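Local structure of extracellular solute-binding protein, family 3 (Methylophaga aminisulfidivorans MP, 5SV6) at residues A[118-123]-A[252-257]; A[47-52]-A[80-85]; A[56-61]-A[216-221]; A[87-92]-A[190-195]; A[128-133]-A[233-238]. The protein is of unknown function but has a periplasmic solute-binding-protein architecture and, as the product of mxaJ, is probably associated with methanol dehydrogenase. One frame throughout, in Å; residues are numbered along the deposited sequence.

Contact 1. Residues A[118-123]-A[252-257]; sequences ATSDPY and EQSIAV
Ser-120 and Ser-254 meet just past the paired residues Ala-118 and Thr-119, and here the packing is tight. Ser-254 OG donates to Ser-120 O at 2.8 Å, coming from above the carbonyl plane, and that oxygen also accepts a hydrogen bond from Lys-112 NZ. With chi1 at 72°, Ser-120 OG sits between its own backbone N and carbonyl carbon, a turn that lets it accept from Ile-255 N at 2.9 Å while donating to Asp-121 O at 2.7 Å. A hydroxyl thus takes the amide that a regular ladder would give to a carbonyl. Nearer the start of the segment that ladder is intact: Ala-118 with Val-257 is an antiparallel hydrogen-bonded pair, Thr-119 with Ala-256 a non-hydrogen-bonded one. Both strands, 118-133 and 247-257, are long members of the central mixed sheet, consistent with the strands that pass between lobes in periplasmic binding proteins. On the buried side Tyr-123 crosses Ile-255 at about a right angle, its CE1 3.6 Å from Ile-255 CD1, and its hydroxyl continues to Met-108 O; Tyr-123 N bonds Gln-253 O at 2.9 Å. The other end is looser. Pro-122 and the extended Glu-252 are only partly covered by protein, and they meet through Pro-122 CG and Glu-252 OE1 at 3.4 Å, a van der Waals contact, not a polar bond, while the exposed Asp-121 beside them points away from the partner strand.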
# COMPACT_ATOMS: atom_id res chain seq x y z
N ALA A 118 9.67 8.36 -14.14
CA ALA A 118 8.54 8.40 -15.07
C ALA A 118 7.52 7.35 -14.63
O ALA A 118 7.90 6.24 -14.22
CB ALA A 118 9.00 8.16 -16.51
N THR A 119 6.24 7.68 -14.71
CA THR A 119 5.20 6.75 -14.28
C THR A 119 4.30 6.37 -15.45
O THR A 119 3.98 7.19 -16.31
CB THR A 119 4.34 7.31 -13.12
OG1 THR A 119 3.95 8.64 -13.43
CG2 THR A 119 5.12 7.30 -11.82
N SER A 120 3.88 5.11 -15.46
CA SER A 120 3.02 4.60 -16.51
C SER A 120 1.61 5.17 -16.33
O SER A 120 1.31 5.81 -15.31
CB SER A 120 2.94 3.08 -16.39
OG SER A 120 2.15 2.73 -15.25
N ASP A 121 0.75 4.94 -17.32
CA ASP A 121 -0.68 5.08 -17.10
C ASP A 121 -1.01 4.28 -15.84
O ASP A 121 -0.49 3.17 -15.64
CB ASP A 121 -1.49 4.50 -18.28
CG ASP A 121 -1.20 5.19 -19.60
OD1 ASP A 121 -0.86 6.39 -19.58
OD2 ASP A 121 -1.29 4.53 -20.66
N PRO A 122 -1.85 4.84 -14.96
CA PRO A 122 -2.24 4.12 -13.74
C PRO A 122 -2.91 2.79 -14.09
O PRO A 122 -3.73 2.77 -15.01
CB PRO A 122 -3.25 5.05 -13.07
CG PRO A 122 -3.04 6.39 -13.69
CD PRO A 122 -2.53 6.15 -15.09
N TYR A 123 -2.57 1.71 -13.40
CA TYR A 123 -3.23 0.44 -13.69
C TYR A 123 -4.26 0.05 -12.63
O TYR A 123 -5.00 -0.90 -12.80
CB TYR A 123 -2.22 -0.70 -13.99
CG TYR A 123 -1.27 -1.05 -12.85
CD1 TYR A 123 -0.06 -0.39 -12.69
CD2 TYR A 123 -1.58 -2.07 -11.97
CE1 TYR A 123 0.81 -0.72 -11.66
CE2 TYR A 123 -0.73 -2.42 -10.95
CZ TYR A 123 0.46 -1.75 -10.79
OH TYR A 123 1.30 -2.11 -9.75
N GLU A 252 -3.91 6.83 -7.34
CA GLU A 252 -3.68 6.04 -8.55
C GLU A 252 -2.29 5.42 -8.47
O GLU A 252 -1.33 6.08 -8.05
CB GLU A 252 -3.80 6.91 -9.81
CG GLU A 252 -5.23 7.36 -10.10
CD GLU A 252 -5.30 8.27 -11.32
OE1 GLU A 252 -4.26 8.83 -11.73
OE2 GLU A 252 -6.40 8.41 -11.88
N GLN A 253 -2.17 4.16 -8.87
CA GLN A 253 -0.89 3.47 -8.82
C GLN A 253 -0.33 3.17 -10.22
O GLN A 253 -1.08 2.76 -11.11
CB GLN A 253 -1.02 2.17 -8.02
CG GLN A 253 -1.49 2.40 -6.59
CD GLN A 253 -0.48 3.18 -5.78
OE1 GLN A 253 0.62 2.70 -5.52
NE2 GLN A 253 -0.83 4.41 -5.41
N SER A 254 0.97 3.36 -10.40
CA SER A 254 1.62 3.18 -11.70
C SER A 254 2.90 2.36 -11.60
O SER A 254 3.49 2.25 -10.52
CB SER A 254 1.99 4.53 -12.30
OG SER A 254 0.85 5.35 -12.54
N ILE A 255 3.34 1.82 -12.72
CA ILE A 255 4.69 1.26 -12.85
C ILE A 255 5.65 2.44 -12.93
O ILE A 255 5.31 3.46 -13.52
CB ILE A 255 4.84 0.46 -14.16
CG1 ILE A 255 3.77 -0.64 -14.28
CG2 ILE A 255 6.23 -0.11 -14.29
CD1 ILE A 255 3.86 -1.71 -13.22
N ALA A 256 6.86 2.30 -12.36
CA ALA A 256 7.86 3.36 -12.46
C ALA A 256 9.10 2.87 -13.19
O ALA A 256 9.55 1.74 -12.99
CB ALA A 256 8.25 3.89 -11.08
N VAL A 257 9.66 3.74 -14.04
CA VAL A 257 10.99 3.51 -14.62
C VAL A 257 11.77 4.82 -14.46
O VAL A 257 11.19 5.84 -14.12
CB VAL A 257 10.89 3.15 -16.13
CG1 VAL A 257 9.95 1.97 -16.34
CG2 VAL A 257 10.41 4.34 -16.94

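Contact 2. Residues A[47-52]-A[80-85]; sequences LKVCAA and RELEFV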
# COMPACT_ATOMS: atom_id res chain seq x y z
N LEU A 47 13.10 -8.35 -18.61
CA LEU A 47 12.55 -7.24 -17.83
C LEU A 47 13.09 -7.33 -16.41
O LEU A 47 12.71 -8.22 -15.65
CB LEU A 47 11.02 -7.29 -17.81
CG LEU A 47 10.31 -6.07 -17.22
CD1 LEU A 47 10.43 -4.86 -18.15
CD2 LEU A 47 8.84 -6.37 -16.91
N LYS A 48 13.99 -6.42 -16.06
CA LYS A 48 14.58 -6.45 -14.72
C LYS A 48 13.72 -5.66 -13.75
O LYS A 48 13.66 -4.43 -13.81
CB LYS A 48 16.01 -5.90 -14.74
CG LYS A 48 16.96 -6.70 -15.62
CD LYS A 48 18.37 -6.10 -15.60
CE LYS A 48 19.03 -6.31 -14.25
NZ LYS A 48 20.51 -6.06 -14.29
N VAL A 49 13.07 -6.38 -12.84
CA VAL A 49 12.12 -5.78 -11.91
C VAL A 49 12.73 -5.69 -10.51
O VAL A 49 13.10 -6.71 -9.92
CB VAL A 49 10.82 -6.60 -11.85
CG1 VAL A 49 9.89 -6.10 -10.72
CG2 VAL A 49 10.11 -6.58 -13.21
N CYS A 50 12.84 -4.46 -10.00
CA CYS A 50 13.26 -4.21 -8.63
C CYS A 50 12.15 -4.69 -7.69
O CYS A 50 11.01 -4.24 -7.82
CB CYS A 50 13.50 -2.71 -8.39
SG CYS A 50 14.44 -1.79 -9.68
N ALA A 51 12.46 -5.59 -6.76
CA ALA A 51 11.43 -6.08 -5.83
C ALA A 51 11.97 -6.39 -4.45
O ALA A 51 13.13 -6.77 -4.29
CB ALA A 51 10.68 -7.30 -6.40
N ALA A 52 11.10 -6.25 -3.46
CA ALA A 52 11.48 -6.47 -2.07
C ALA A 52 11.42 -7.96 -1.74
O ALA A 52 10.46 -8.65 -2.09
CB ALA A 52 10.56 -5.68 -1.14
N ARG A 80 9.12 -10.69 -22.69
CA ARG A 80 10.44 -10.65 -22.09
C ARG A 80 10.60 -11.70 -21.01
O ARG A 80 9.62 -12.13 -20.39
CB ARG A 80 10.72 -9.27 -21.50
CG ARG A 80 10.79 -8.15 -22.53
CD ARG A 80 10.92 -6.84 -21.81
NE ARG A 80 11.09 -5.70 -22.71
CZ ARG A 80 12.11 -4.86 -22.63
NH1 ARG A 80 13.05 -5.03 -21.71
NH2 ARG A 80 12.19 -3.84 -23.48
N GLU A 81 11.83 -12.11 -20.75
CA GLU A 81 12.10 -12.97 -19.62
C GLU A 81 12.18 -12.14 -18.35
O GLU A 81 12.92 -11.16 -18.28
CB GLU A 81 13.41 -13.74 -19.82
CG GLU A 81 13.85 -14.45 -18.56
CD GLU A 81 14.95 -15.46 -18.81
OE1 GLU A 81 15.80 -15.19 -19.68
OE2 GLU A 81 14.94 -16.51 -18.13
N LEU A 82 11.39 -12.52 -17.35
CA LEU A 82 11.36 -11.80 -16.09
C LEU A 82 12.59 -12.10 -15.23
O LEU A 82 12.94 -13.26 -14.99
CB LEU A 82 10.07 -12.14 -15.33
CG LEU A 82 9.91 -11.65 -13.90
CD1 LEU A 82 10.03 -10.13 -13.79
CD2 LEU A 82 8.59 -12.14 -13.33
N GLU A 83 13.26 -11.04 -14.82
CA GLU A 83 14.40 -11.14 -13.92
C GLU A 83 14.14 -10.24 -12.71
O GLU A 83 14.12 -9.02 -12.84
CB GLU A 83 15.68 -10.70 -14.64
CG GLU A 83 16.93 -10.65 -13.78
CD GLU A 83 18.16 -10.19 -14.55
OE1 GLU A 83 18.16 -10.26 -15.80
OE2 GLU A 83 19.13 -9.75 -13.89
N PHE A 84 13.94 -10.83 -11.54
CA PHE A 84 13.84 -10.04 -10.33
C PHE A 84 15.20 -9.63 -9.80
O PHE A 84 16.14 -10.42 -9.80
CB PHE A 84 13.12 -10.82 -9.23
CG PHE A 84 11.65 -10.92 -9.43
CD1 PHE A 84 10.83 -9.81 -9.27
CD2 PHE A 84 11.06 -12.13 -9.75
CE1 PHE A 84 9.47 -9.91 -9.44
CE2 PHE A 84 9.70 -12.24 -9.91
CZ PHE A 84 8.90 -11.12 -9.76
N VAL A 85 15.29 -8.39 -9.32
CA VAL A 85 16.45 -7.93 -8.59
C VAL A 85 15.96 -7.64 -7.19
O VAL A 85 15.20 -6.70 -6.97
CB VAL A 85 17.04 -6.65 -9.22
CG1 VAL A 85 18.13 -6.07 -8.33
CG2 VAL A 85 17.56 -6.94 -10.61
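Leu-47 to Cys-50 pair in parallel with Leu-82 to Val-85, the two strands of a beta-alpha-beta crossover whose connection includes helix 66-77. The backbone ladder alternates in the parallel manner: Leu-47, Val-49 and Ala-51 each give their N-H to the other strand, and Leu-47 O and Val-49 O take one back. The straightest is Val-85 N to Val-49 O, 2.8 Å with 174° at the hydrogen. On the face carrying Leu-47, Val-49, Leu-82 and Phe-84 the side chains pack on one another. Val-49 CG1 stands anti to the backbone N (chi1 172°) and lies 4.0 Å from Phe-84 CE1, while the other branch, CG2, is 3.6 Å from Leu-82 CD1. That same Leu-82 methyl also lies over the centre of the Phe-84 ring, and Ala-51 CB approaches Phe-84 CD1 at 3.8 Å. Helix 66-77 packs on this face, as expected of an alpha/beta lobe in the solute-binding fold, with Leu-82 touching Ala-75 and Phe-84 touching Ala-71. The face of Lys-48, Glu-83, Cys-50 and Val-85 mixes charged and apolar groups. Lys-48 and Glu-83 run side by side in the same direction, yet their salt bridge is long, 4.0 Å from Lys-48 NZ to Glu-83 OE2; the closer approach is Lys-48 CE to Glu-83 OE2, 3.5 Å. Lys-48 CE also touches Val-85 CG2 at 4.0 Å, and Cys-50 is bound by a disulfide to Cys-104.

Contact 3. Residues A[56-61]-A[216-221]; sequences MPYSNK and APEAAR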
# COMPACT_ATOMS: atom_id res chain seq x y z
N MSE A 56 5.37 -8.67 2.12
CA MSE A 56 4.03 -9.14 1.83
C MSE A 56 3.05 -8.05 2.28
O MSE A 56 3.35 -7.31 3.22
CB MSE A 56 3.76 -10.47 2.54
CG MSE A 56 4.57 -11.62 1.97
SE MSE A 56 4.17 -11.90 0.08
CE MSE A 56 2.59 -13.04 0.21
N PRO A 57 1.89 -7.95 1.61
CA PRO A 57 1.44 -8.87 0.56
C PRO A 57 1.91 -8.48 -0.85
O PRO A 57 1.55 -9.15 -1.81
CB PRO A 57 -0.09 -8.77 0.66
CG PRO A 57 -0.32 -7.32 1.06
CD PRO A 57 0.87 -6.94 1.94
N TYR A 58 2.72 -7.42 -0.95
CA TYR A 58 3.21 -6.97 -2.25
C TYR A 58 4.15 -7.97 -2.91
O TYR A 58 3.99 -8.28 -4.09
CB TYR A 58 3.96 -5.63 -2.13
CG TYR A 58 3.18 -4.47 -1.55
CD1 TYR A 58 3.30 -4.15 -0.20
CD2 TYR A 58 2.38 -3.68 -2.34
CE1 TYR A 58 2.63 -3.07 0.33
CE2 TYR A 58 1.69 -2.60 -1.81
CZ TYR A 58 1.82 -2.31 -0.47
OH TYR A 58 1.14 -1.22 0.05
N SER A 59 5.13 -8.45 -2.15
CA SER A 59 6.28 -9.11 -2.75
C SER A 59 7.07 -9.91 -1.71
O SER A 59 7.20 -9.49 -0.58
CB SER A 59 7.23 -8.06 -3.36
OG SER A 59 8.42 -8.65 -3.87
N ASN A 60 7.59 -11.07 -2.12
CA ASN A 60 8.68 -11.71 -1.37
C ASN A 60 9.59 -12.52 -2.31
O ASN A 60 9.25 -12.74 -3.47
CB ASN A 60 8.18 -12.52 -0.15
CG ASN A 60 7.46 -13.83 -0.53
OD1 ASN A 60 7.51 -14.29 -1.67
ND2 ASN A 60 6.79 -14.44 0.46
N LYS A 61 10.73 -12.98 -1.80
CA LYS A 61 11.68 -13.70 -2.64
C LYS A 61 11.06 -14.97 -3.23
O LYS A 61 11.50 -15.45 -4.28
CB LYS A 61 12.98 -14.01 -1.89
CG LYS A 61 14.12 -14.47 -2.81
CD LYS A 61 15.47 -14.35 -2.14
CE LYS A 61 16.59 -14.77 -3.07
NZ LYS A 61 17.92 -14.37 -2.53
N ALA A 216 -5.51 0.08 1.58
CA ALA A 216 -6.28 -1.15 1.36
C ALA A 216 -5.53 -2.31 0.68
O ALA A 216 -5.67 -3.45 1.09
CB ALA A 216 -7.62 -0.86 0.67
N PRO A 217 -4.72 -2.02 -0.36
CA PRO A 217 -3.97 -3.14 -0.95
C PRO A 217 -3.06 -3.90 0.04
O PRO A 217 -2.84 -5.10 -0.14
CB PRO A 217 -3.15 -2.46 -2.05
CG PRO A 217 -4.03 -1.33 -2.49
CD PRO A 217 -4.63 -0.81 -1.20
N GLU A 218 -2.57 -3.20 1.06
CA GLU A 218 -1.73 -3.81 2.11
C GLU A 218 -2.52 -4.71 3.04
O GLU A 218 -1.97 -5.64 3.62
CB GLU A 218 -1.12 -2.72 2.98
CG GLU A 218 0.31 -2.46 2.73
CD GLU A 218 0.75 -1.11 3.26
OE1 GLU A 218 0.26 -0.71 4.35
OE2 GLU A 218 1.55 -0.46 2.58
N ALA A 219 -3.79 -4.39 3.23
CA ALA A 219 -4.59 -5.05 4.26
C ALA A 219 -5.51 -6.12 3.71
O ALA A 219 -5.90 -7.02 4.45
CB ALA A 219 -5.40 -4.02 5.05
N ALA A 220 -5.84 -6.03 2.43
CA ALA A 220 -6.97 -6.75 1.85
C ALA A 220 -7.00 -8.26 2.09
O ALA A 220 -8.02 -8.79 2.51
CB ALA A 220 -7.11 -6.45 0.35
N ARG A 221 -5.89 -8.94 1.83
CA ARG A 221 -5.88 -10.39 1.99
C ARG A 221 -6.07 -10.80 3.45
O ARG A 221 -6.70 -11.82 3.74
CB ARG A 221 -4.61 -11.02 1.39
CG ARG A 221 -3.31 -10.76 2.15
CD ARG A 221 -2.27 -11.83 1.79
NE ARG A 221 -1.98 -11.86 0.36
CZ ARG A 221 -1.24 -12.80 -0.24
NH1 ARG A 221 -0.74 -13.80 0.48
NH2 ARG A 221 -1.00 -12.74 -1.54
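Tyr-58 OH donates to Glu-218 OE2 at 2.7 Å, the hydrogen bond that joins these two segments. It reaches the oxygen on its anti side, 28° out of the carboxylate plane, whereas OE2 itself lies in the plane of the tyrosine ring at its edge. The ring and carboxylate planes stand 77° apart. The aliphatic part of the glutamate packs as well: Glu-218 CG is 3.4 Å from Tyr-58 CE1. A phenylalanine in place of Tyr-58 would keep the ring against Glu-218 CG but would probably leave the carboxylate without this donor and freer to turn. Next to it, the ring of Pro-57, which follows a cis peptide bond, is set against the helix backbone, with Pro-57 CG 3.5 Å from Glu-218 O and 3.6 Å from Pro-217 O. Its CB meets Arg-221 NE at 3.6 Å. The selenomethionine Met-56 bends at chi2 and chi3 to bring its CE over one face of the Arg-221 guanidinium, 3.4 Å from NH1. Arg-221 NE is also in a salt bridge with Glu-286. The contact lies near the centre of the chain and probably bridges the two lobes of the solute-binding fold. The turn between strands 54-55 and 59-60, with a classic beta bulge at Tyr-58 and Ser-59 opposite Glu-55, packs against residues 217-221 of helix 216-224, while Pro-197 of helix 197-206 touches both Pro-57 and Glu-218.

Contact 4. Residues A[87-92]-A[190-195]; sequences SDKAAI and NQYVRY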
# COMPACT_ATOMS: atom_id res chain seq x y z
N SER A 87 15.77 -6.75 -3.19
CA SER A 87 16.31 -5.87 -2.17
C SER A 87 15.96 -6.38 -0.78
O SER A 87 14.86 -6.90 -0.56
CB SER A 87 15.76 -4.45 -2.33
OG SER A 87 15.98 -3.69 -1.15
N ASP A 88 16.90 -6.23 0.15
CA ASP A 88 16.69 -6.66 1.51
C ASP A 88 16.07 -5.55 2.34
O ASP A 88 15.72 -5.75 3.50
CB ASP A 88 18.01 -7.09 2.13
CG ASP A 88 18.69 -8.17 1.33
OD1 ASP A 88 18.14 -9.29 1.29
OD2 ASP A 88 19.75 -7.90 0.74
N LYS A 89 15.95 -4.38 1.73
CA LYS A 89 15.33 -3.24 2.38
C LYS A 89 13.82 -3.23 2.10
O LYS A 89 13.33 -3.97 1.24
CB LYS A 89 15.96 -1.93 1.91
CG LYS A 89 17.48 -1.83 2.11
CD LYS A 89 17.83 -1.36 3.51
CE LYS A 89 17.52 0.11 3.72
NZ LYS A 89 18.65 1.02 3.32
N ALA A 90 13.10 -2.40 2.84
CA ALA A 90 11.67 -2.23 2.65
C ALA A 90 11.41 -1.72 1.23
O ALA A 90 12.27 -1.06 0.66
CB ALA A 90 11.13 -1.25 3.67
N ALA A 91 10.23 -2.01 0.69
CA ALA A 91 9.91 -1.62 -0.69
C ALA A 91 9.95 -0.11 -0.92
O ALA A 91 10.20 0.35 -2.03
CB ALA A 91 8.53 -2.19 -1.11
N ILE A 92 9.74 0.66 0.14
CA ILE A 92 9.79 2.12 0.01
C ILE A 92 11.16 2.62 -0.49
O ILE A 92 11.25 3.73 -1.03
CB ILE A 92 9.36 2.83 1.33
CG1 ILE A 92 9.03 4.31 1.09
CG2 ILE A 92 10.42 2.67 2.42
CD1 ILE A 92 8.52 5.04 2.34
N ASN A 190 18.50 -2.86 14.19
CA ASN A 190 17.41 -3.07 13.24
C ASN A 190 17.68 -2.30 11.96
O ASN A 190 17.03 -1.29 11.68
CB ASN A 190 16.07 -2.65 13.86
CG ASN A 190 14.87 -3.03 12.99
OD1 ASN A 190 14.98 -3.82 12.06
ND2 ASN A 190 13.71 -2.46 13.31
N GLN A 191 18.65 -2.79 11.19
CA GLN A 191 19.12 -2.10 9.99
C GLN A 191 18.15 -2.25 8.83
O GLN A 191 18.01 -1.35 8.01
CB GLN A 191 20.51 -2.60 9.60
CG GLN A 191 21.60 -2.18 10.58
CD GLN A 191 21.93 -0.69 10.50
OE1 GLN A 191 22.60 -0.24 9.57
NE2 GLN A 191 21.45 0.08 11.48
N TYR A 192 17.48 -3.39 8.78
CA TYR A 192 16.45 -3.64 7.78
C TYR A 192 15.11 -3.62 8.48
O TYR A 192 14.74 -4.56 9.18
CB TYR A 192 16.67 -4.99 7.10
CG TYR A 192 18.07 -5.20 6.59
CD1 TYR A 192 18.44 -4.78 5.32
CD2 TYR A 192 19.03 -5.83 7.38
CE1 TYR A 192 19.73 -4.98 4.85
CE2 TYR A 192 20.32 -6.03 6.92
CZ TYR A 192 20.67 -5.60 5.66
OH TYR A 192 21.94 -5.81 5.20
N VAL A 193 14.37 -2.54 8.28
CA VAL A 193 13.14 -2.29 9.03
C VAL A 193 11.96 -2.86 8.26
O VAL A 193 11.50 -2.26 7.28
CB VAL A 193 12.95 -0.79 9.22
CG1 VAL A 193 11.77 -0.51 10.11
CG2 VAL A 193 14.23 -0.17 9.79
N ARG A 194 11.47 -4.03 8.67
CA ARG A 194 10.39 -4.68 7.93
C ARG A 194 8.99 -4.08 8.21
O ARG A 194 8.70 -3.66 9.33
CB ARG A 194 10.41 -6.21 8.12
CG ARG A 194 10.22 -6.70 9.55
CD ARG A 194 10.34 -8.23 9.62
NE ARG A 194 9.67 -8.90 8.51
CZ ARG A 194 8.44 -9.43 8.56
NH1 ARG A 194 7.73 -9.36 9.68
NH2 ARG A 194 7.92 -10.02 7.50
N TYR A 195 8.17 -4.04 7.16
CA TYR A 195 6.80 -3.53 7.19
C TYR A 195 5.85 -4.71 7.22
O TYR A 195 5.82 -5.48 6.25
CB TYR A 195 6.50 -2.79 5.88
CG TYR A 195 6.62 -1.28 5.86
CD1 TYR A 195 7.82 -0.66 5.51
CD2 TYR A 195 5.52 -0.47 6.13
CE1 TYR A 195 7.93 0.73 5.46
CE2 TYR A 195 5.62 0.92 6.09
CZ TYR A 195 6.83 1.51 5.75
OH TYR A 195 6.95 2.88 5.71
O HOH W 1 14.74 -1.39 5.42
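Lys-89 and Tyr-192 lie at the nearest backbone approach of two irregular segments, 5.5 Å between their CA atoms, and the chains run at about 51° to each other. An ST turn shapes the first: Ser-87 OG accepts from Lys-89 N at 3.0 Å, bending the loop from strand 82-87 to helix 94-99. This is surface packing between a strand-to-helix loop and a helix-to-helix loop of the solute-binding fold. No direct hydrogen bond crosses the contact; a single water accepts from both Ala-90 N, at 3.2 Å, and Val-193 N, at 3.1 Å. The tyrosines supply most of the side-chain contact. Tyr-192 CD1 rests 3.4 Å from Asp-88 O, and its CE1 lies near Asp-88 CB. The Lys-89 and Tyr-192 side chains cross at about a right angle; the bend at chi2 (-84°) sets Lys-89 CD 3.9 Å from Tyr-192 CD1, and further bends carry NZ to a salt bridge with Glu-97. At the other end, Ala-90 CB meets the edge of the Tyr-195 ring, 3.8 Å from CD1.

Contact 5. Residues A[128-133]-A[233-238]; sequences YAFIYP and VVSEEI
Phe-130 packs against Val-233 and Ser-235. Its CB is 3.9 Å from Val-233 O. With CG anti to its own carbonyl carbon (chi1 -61°), the ring then runs toward the serine: CD2 is still 3.7 Å from Val-233 O, CE2 comes to 3.3 Å from Ser-235 OG, and the tip CZ lies 3.9 Å from the same hydroxyl. That hydroxyl is hydrogen-bonded to His-213, whose ring also meets Phe-130, and Trp-143 packs edge-to-face with the phenyl group. Replacing Phe-130 by alanine is likely to open a gap beside Ser-235 and leave Trp-143 and His-213 without their shared aromatic neighbour. The two backbones form an antiparallel ladder between strands 118-133 and 230-234. Phe-130 and Val-233 are a hydrogen-bonded pair, exchanging two bonds of 2.8 Å between the N of each and the O of the other, and Ser-235 N extends the ladder to Tyr-128 O. Ala-129 and Val-234, the adjoining non-hydrogen-bonded pair, put their side chains on the face away from the phenyl ring. Further along, Tyr-132 crosses Val-233 obliquely, its OH 3.3 Å from Val-233 CG2. Strand 211-215 pairs with the other edge of strand 118-133, so the latter is internal to this lobe of the solute-binding fold. Backbone bonds thus supply the polar links across the two segments, while the side chains meet mainly by van der Waals contact.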
# COMPACT_ATOMS: atom_id res chain seq x y z
N TYR A 128 -6.93 4.33 1.31
CA TYR A 128 -6.84 3.98 2.72
C TYR A 128 -8.24 3.63 3.18
O TYR A 128 -9.21 4.16 2.64
CB TYR A 128 -6.26 5.16 3.52
CG TYR A 128 -4.77 5.28 3.32
CD1 TYR A 128 -4.25 5.88 2.19
CD2 TYR A 128 -3.89 4.73 4.25
CE1 TYR A 128 -2.89 5.94 1.98
CE2 TYR A 128 -2.53 4.80 4.05
CZ TYR A 128 -2.03 5.39 2.91
OH TYR A 128 -0.67 5.45 2.71
N ALA A 129 -8.35 2.73 4.15
CA ALA A 129 -9.66 2.23 4.58
C ALA A 129 -9.73 2.02 6.09
O ALA A 129 -8.75 1.61 6.71
CB ALA A 129 -10.00 0.91 3.86
N PHE A 130 -10.90 2.29 6.66
CA PHE A 130 -11.21 1.95 8.04
C PHE A 130 -11.51 0.47 8.15
O PHE A 130 -12.28 -0.08 7.36
CB PHE A 130 -12.42 2.74 8.53
CG PHE A 130 -12.21 4.22 8.49
CD1 PHE A 130 -11.54 4.86 9.53
CD2 PHE A 130 -12.67 4.97 7.42
CE1 PHE A 130 -11.33 6.22 9.49
CE2 PHE A 130 -12.47 6.33 7.38
CZ PHE A 130 -11.80 6.96 8.41
N ILE A 131 -10.88 -0.18 9.13
CA ILE A 131 -11.04 -1.61 9.32
C ILE A 131 -11.43 -1.87 10.77
O ILE A 131 -10.67 -1.54 11.68
CB ILE A 131 -9.74 -2.34 8.95
CG1 ILE A 131 -9.47 -2.21 7.45
CG2 ILE A 131 -9.81 -3.81 9.38
CD1 ILE A 131 -8.04 -2.55 7.01
N TYR A 132 -12.60 -2.45 10.98
CA TYR A 132 -13.15 -2.63 12.32
C TYR A 132 -14.07 -3.85 12.39
O TYR A 132 -14.46 -4.39 11.35
CB TYR A 132 -13.89 -1.35 12.77
CG TYR A 132 -14.94 -0.84 11.81
CD1 TYR A 132 -14.61 0.00 10.77
CD2 TYR A 132 -16.28 -1.19 11.97
CE1 TYR A 132 -15.57 0.47 9.89
CE2 TYR A 132 -17.25 -0.73 11.10
CZ TYR A 132 -16.89 0.10 10.06
OH TYR A 132 -17.86 0.57 9.20
N PRO A 133 -14.41 -4.33 13.60
CA PRO A 133 -15.20 -5.57 13.64
C PRO A 133 -16.60 -5.37 13.09
O PRO A 133 -17.23 -4.35 13.36
CB PRO A 133 -15.26 -5.90 15.14
CG PRO A 133 -14.07 -5.23 15.73
CD PRO A 133 -13.96 -3.93 14.95
N VAL A 233 -13.95 -0.23 5.11
CA VAL A 233 -14.65 0.88 4.48
C VAL A 233 -13.65 1.85 3.90
O VAL A 233 -12.89 2.48 4.64
CB VAL A 233 -15.55 1.61 5.51
CG1 VAL A 233 -16.25 2.80 4.86
CG2 VAL A 233 -16.57 0.64 6.11
N VAL A 234 -13.62 1.97 2.58
CA VAL A 234 -12.65 2.84 1.91
C VAL A 234 -12.96 4.32 2.14
O VAL A 234 -14.11 4.75 2.01
CB VAL A 234 -12.61 2.57 0.39
CG1 VAL A 234 -11.60 3.47 -0.27
CG2 VAL A 234 -12.28 1.09 0.12
N SER A 235 -11.93 5.09 2.49
CA SER A 235 -12.12 6.52 2.77
C SER A 235 -12.56 7.30 1.53
O SER A 235 -12.40 6.83 0.41
CB SER A 235 -10.82 7.16 3.29
OG SER A 235 -10.71 7.02 4.69
N GLU A 236 -13.12 8.48 1.77
CA GLU A 236 -13.44 9.42 0.70
C GLU A 236 -12.14 9.88 0.04
O GLU A 236 -11.08 9.88 0.68
CB GLU A 236 -14.25 10.61 1.26
CG GLU A 236 -15.69 10.23 1.63
CD GLU A 236 -16.38 11.23 2.56
OE1 GLU A 236 -15.81 12.31 2.84
OE2 GLU A 236 -17.50 10.93 3.02
N GLU A 237 -12.20 10.28 -1.23
CA GLU A 237 -10.99 10.67 -1.97
C GLU A 237 -10.19 11.77 -1.28
O GLU A 237 -8.97 11.68 -1.14
CB GLU A 237 -11.32 11.08 -3.41
CG GLU A 237 -10.08 11.44 -4.25
CD GLU A 237 -10.34 11.44 -5.75
OE1 GLU A 237 -11.49 11.70 -6.16
OE2 GLU A 237 -9.39 11.17 -6.52
N ILE A 238 -10.89 12.82 -0.86
CA ILE A 238 -10.24 13.93 -0.17
C ILE A 238 -10.94 14.19 1.16
O ILE A 238 -12.12 14.55 1.18
CB ILE A 238 -10.30 15.22 -1.02
CG1 ILE A 238 -9.83 14.95 -2.45
CG2 ILE A 238 -9.49 16.34 -0.37
CD1 ILE A 238 -8.36 14.64 -2.56

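How the contacts relate
Contact 2 closes first along the chain, before contacts 1 and 5 begin. Contacts 1, 2 and 5 all reach the same mixed sheet. Strand 118-133 serves both contact 1 and contact 5, whose centres are about 23 Å apart; contacts 2 and 5, with centres about 32 Å apart, lie on opposite sides of the chain's centre. This spread is consistent with the two lobes of a periplasmic binding protein joined through long strands. Contact 3 sits near the middle, touching contact 2 through Ala-52 and Ser-59 and contact 5 through Ala-219 and Ile-131. Contact 4 falls between the two segments of contact 3 in sequence, their centres about 15 Å apart; it joins two surface loops and touches contact 2 through Ala-51 and Ser-87.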